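Local coordinates for iron-sulfur cluster assembly protein CyaY (Psychromonas ingrahamii, PDB 4HS5) that probably takes part in iron-sulfur cluster assembly as an iron-binding member of the frataxin family, perhaps regulating that process, at residues L60-E64 / N65-Y69. Sequence-based numbering, arbitrary orientation.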
ATOM      1  N   LEU A  60      -0.036   6.358   1.393  1.00  6.88           N
ATOM      2  CA  LEU A  60      -1.062   5.545   2.042  1.00  6.18           C
ATOM      3  C   LEU A  60      -1.819   6.391   3.046  1.00  7.12           C
ATOM      4  O   LEU A  60      -1.211   7.027   3.904  1.00  8.90           O
ATOM      5  CB  LEU A  60      -0.425   4.371   2.782  1.00  7.95           C
ATOM      6  CG  LEU A  60      -1.348   3.616   3.746  1.00 11.97           C
ATOM      7  CD1 LEU A  60      -2.413   2.870   2.982  1.00  8.15           C
ATOM      8  CD2 LEU A  60      -0.546   2.653   4.612  1.00 11.78           C
ATOM      9  N   ALA A  61      -3.142   6.389   2.924  1.00  5.72           N
ATOM     10  CA  ALA A  61      -4.024   7.023   3.886  1.00  7.68           C
ATOM     11  C   ALA A  61      -4.665   5.943   4.737  1.00  6.26           C
ATOM     12  O   ALA A  61      -5.357   5.069   4.221  1.00  6.92           O
ATOM     13  CB  ALA A  61      -5.079   7.813   3.169  1.00 10.00           C
ATOM     14  N   THR A  62      -4.406   6.005   6.038  1.00  9.09           N
ATOM     15  CA  THR A  62      -5.120   5.198   7.013  1.00  8.58           C
ATOM     16  C   THR A  62      -6.296   6.027   7.514  1.00  9.48           C
ATOM     17  O   THR A  62      -6.533   7.124   7.019  1.00 12.73           O
ATOM     18  CB  THR A  62      -4.233   4.785   8.201  1.00  8.03           C
ATOM     19  OG1 THR A  62      -3.808   5.950   8.918  1.00 12.68           O
ATOM     20  CG2 THR A  62      -3.014   4.011   7.715  1.00 12.05           C
ATOM     21  N   LEU A  63      -7.023   5.512   8.496  1.00 11.19           N
ATOM     22  CA  LEU A  63      -8.113   6.268   9.097  1.00 12.39           C
ATOM     23  C   LEU A  63      -7.611   7.541   9.763  1.00 14.74           C
ATOM     24  O   LEU A  63      -8.339   8.534   9.844  1.00 18.66           O
ATOM     25  CB  LEU A  63      -8.849   5.410  10.122  1.00 13.86           C
ATOM     26  CG  LEU A  63      -9.792   4.405   9.479  1.00 19.43           C
ATOM     27  CD1 LEU A  63     -10.381   3.471  10.509  1.00 21.22           C
ATOM     28  CD2 LEU A  63     -10.882   5.160   8.751  1.00 25.71           C
ATOM     29  N   GLU A  64      -6.369   7.504  10.228  1.00 17.59           N
ATOM     30  CA  GLU A  64      -5.815   8.582  11.041  1.00 25.08           C
ATOM     31  C   GLU A  64      -4.961   9.549  10.235  1.00 28.94           C
ATOM     32  O   GLU A  64      -5.111  10.768  10.343  1.00 26.82           O
ATOM     33  CB  GLU A  64      -4.954   7.993  12.161  1.00 25.64           C
ATOM     34  CG  GLU A  64      -5.573   6.790  12.869  1.00 36.26           C
ATOM     35  CD  GLU A  64      -6.514   7.175  13.999  1.00 43.81           C
ATOM     36  OE1 GLU A  64      -6.742   8.385  14.214  1.00 42.31           O
ATOM     37  OE2 GLU A  64      -7.017   6.261  14.682  1.00 43.88           O
ATOM     38  N   ASN A  65      -4.061   9.003   9.424  1.00 17.68           N
ATOM     39  CA  ASN A  65      -2.991   9.809   8.860  1.00 12.86           C
ATOM     40  C   ASN A  65      -2.641   9.466   7.425  1.00 10.66           C
ATOM     41  O   ASN A  65      -2.963   8.387   6.923  1.00 12.35           O
ATOM     42  CB  ASN A  65      -1.729   9.668   9.712  1.00 15.95           C
ATOM     43  CG  ASN A  65      -1.871  10.302  11.074  1.00 30.37           C
ATOM     44  OD1 ASN A  65      -1.812   9.624  12.096  1.00 37.23           O
ATOM     45  ND2 ASN A  65      -2.054  11.613  11.095  1.00 31.18           N
ATOM     46  N   GLY A  66      -1.959  10.399   6.781  1.00 10.69           N
ATOM     47  CA  GLY A  66      -1.354  10.149   5.489  1.00  9.04           C
ATOM     48  C   GLY A  66       0.096   9.767   5.706  1.00 14.21           C
ATOM     49  O   GLY A  66       0.757  10.260   6.627  1.00 15.60           O
ATOM     50  N   HIS A  67       0.591   8.882   4.852  1.00  8.98           N
ATOM     51  CA  HIS A  67       1.964   8.404   4.935  1.00  8.72           C
ATOM     52  C   HIS A  67       2.591   8.443   3.553  1.00  7.84           C
ATOM     53  O   HIS A  67       1.954   8.060   2.581  1.00  8.61           O
ATOM     54  CB  HIS A  67       1.978   6.965   5.456  1.00  8.49           C
ATOM     55  CG  HIS A  67       1.458   6.828   6.848  1.00 10.27           C
ATOM     56  ND1 HIS A  67       2.261   6.994   7.956  1.00 14.02           N
ATOM     57  CD2 HIS A  67       0.214   6.571   7.315  1.00 14.88           C
ATOM     58  CE1 HIS A  67       1.533   6.830   9.047  1.00 16.09           C
ATOM     59  NE2 HIS A  67       0.289   6.579   8.686  1.00 14.81           N
ATOM     60  N   HIS A  68       3.834   8.916   3.466  1.00  7.29           N
ATOM     61  CA  HIS A  68       4.499   9.081   2.178  1.00  7.30           C
ATOM     62  C   HIS A  68       5.767   8.238   2.148  1.00  6.89           C
ATOM     63  O   HIS A  68       6.573   8.296   3.071  1.00 10.00           O
ATOM     64  CB  HIS A  68       4.859  10.551   1.935  1.00  9.63           C
ATOM     65  CG  HIS A  68       3.675  11.460   1.873  1.00 17.34           C
ATOM     66  ND1 HIS A  68       3.791  12.826   1.738  1.00 27.21           N
ATOM     67  CD2 HIS A  68       2.345  11.198   1.924  1.00 18.11           C
ATOM     68  CE1 HIS A  68       2.586  13.367   1.712  1.00 27.86           C
ATOM     69  NE2 HIS A  68       1.692  12.401   1.825  1.00 25.15           N
ATOM     70  N   TYR A  69       5.941   7.462   1.085  1.00  6.31           N
ATOM     71  CA  TYR A  69       7.039   6.498   1.047  1.00  8.16           C
ATOM     72  C   TYR A  69       7.952   6.716  -0.137  1.00  8.19           C
ATOM     73  O   TYR A  69       7.484   6.967  -1.246  1.00  7.96           O
ATOM     74  CB  TYR A  69       6.484   5.072   0.977  1.00  5.76           C
ATOM     75  CG  TYR A  69       5.574   4.709   2.113  1.00  5.98           C
ATOM     76  CD1 TYR A  69       6.037   3.973   3.197  1.00  6.70           C
ATOM     77  CD2 TYR A  69       4.238   5.100   2.097  1.00  6.70           C
ATOM     78  CE1 TYR A  69       5.197   3.651   4.242  1.00  6.76           C
ATOM     79  CE2 TYR A  69       3.390   4.775   3.121  1.00  5.83           C
ATOM     80  CZ  TYR A  69       3.863   4.047   4.187  1.00  6.36           C
ATOM     81  OH  TYR A  69       3.012   3.748   5.213  1.00  9.73           O
TER
HETATM   82  O   HOH W   1      -1.674   5.757  10.558  1.00 22.40           O
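The hydroxyl of Thr62 gathers three polar partners, the amide of Asn65 among them, inside a tight hairpin turn. Asn65 N donates to Thr62 OG1 across the turn at 3.1 Å, with a nearly straight N-H...O angle of 167°. Glu64 N reaches the same Thr62 OG1 at 3.3 Å, which defines an ST turn, and a water 2.7 Å from Thr62 OG1 also hydrogen-bonds His67 NE2, lying in the plane of the imidazole. This convergence follows from chi1 of 63°, which sets OG1 between the backbone N and the carbonyl carbon while CG2, beside the backbone N, meets the ring of His67 obliquely, 4.1 Å from His67 CD2. A valine in place of Thr62 would probably leave the amides of Glu64 and Asn65 without their shared acceptor and deprive the water of one mate. Thr62 N closes the loop by donating to Asn65 O at 2.9 Å. Beyond it, Leu60 and His67 form an antiparallel hydrogen-bonded pair, Leu60 N donating to His67 O at 2.9 Å and His67 N to Leu60 O, and Ala61 and Gly66 the adjoining non-hydrogen-bonded one. Leu60 CB rests 3.9 Å from Tyr69 CE2, and Leu60 CD2 approaches Tyr69 OH. The turn thus connects strands 57-61 and 66-72 of the antiparallel frataxin sheet; His67 ND1 is hydrogen-bonded to Asp78 on edge strand 75-78, while Leu60, His67 and Tyr69 meet Phe88 of helix 85-97.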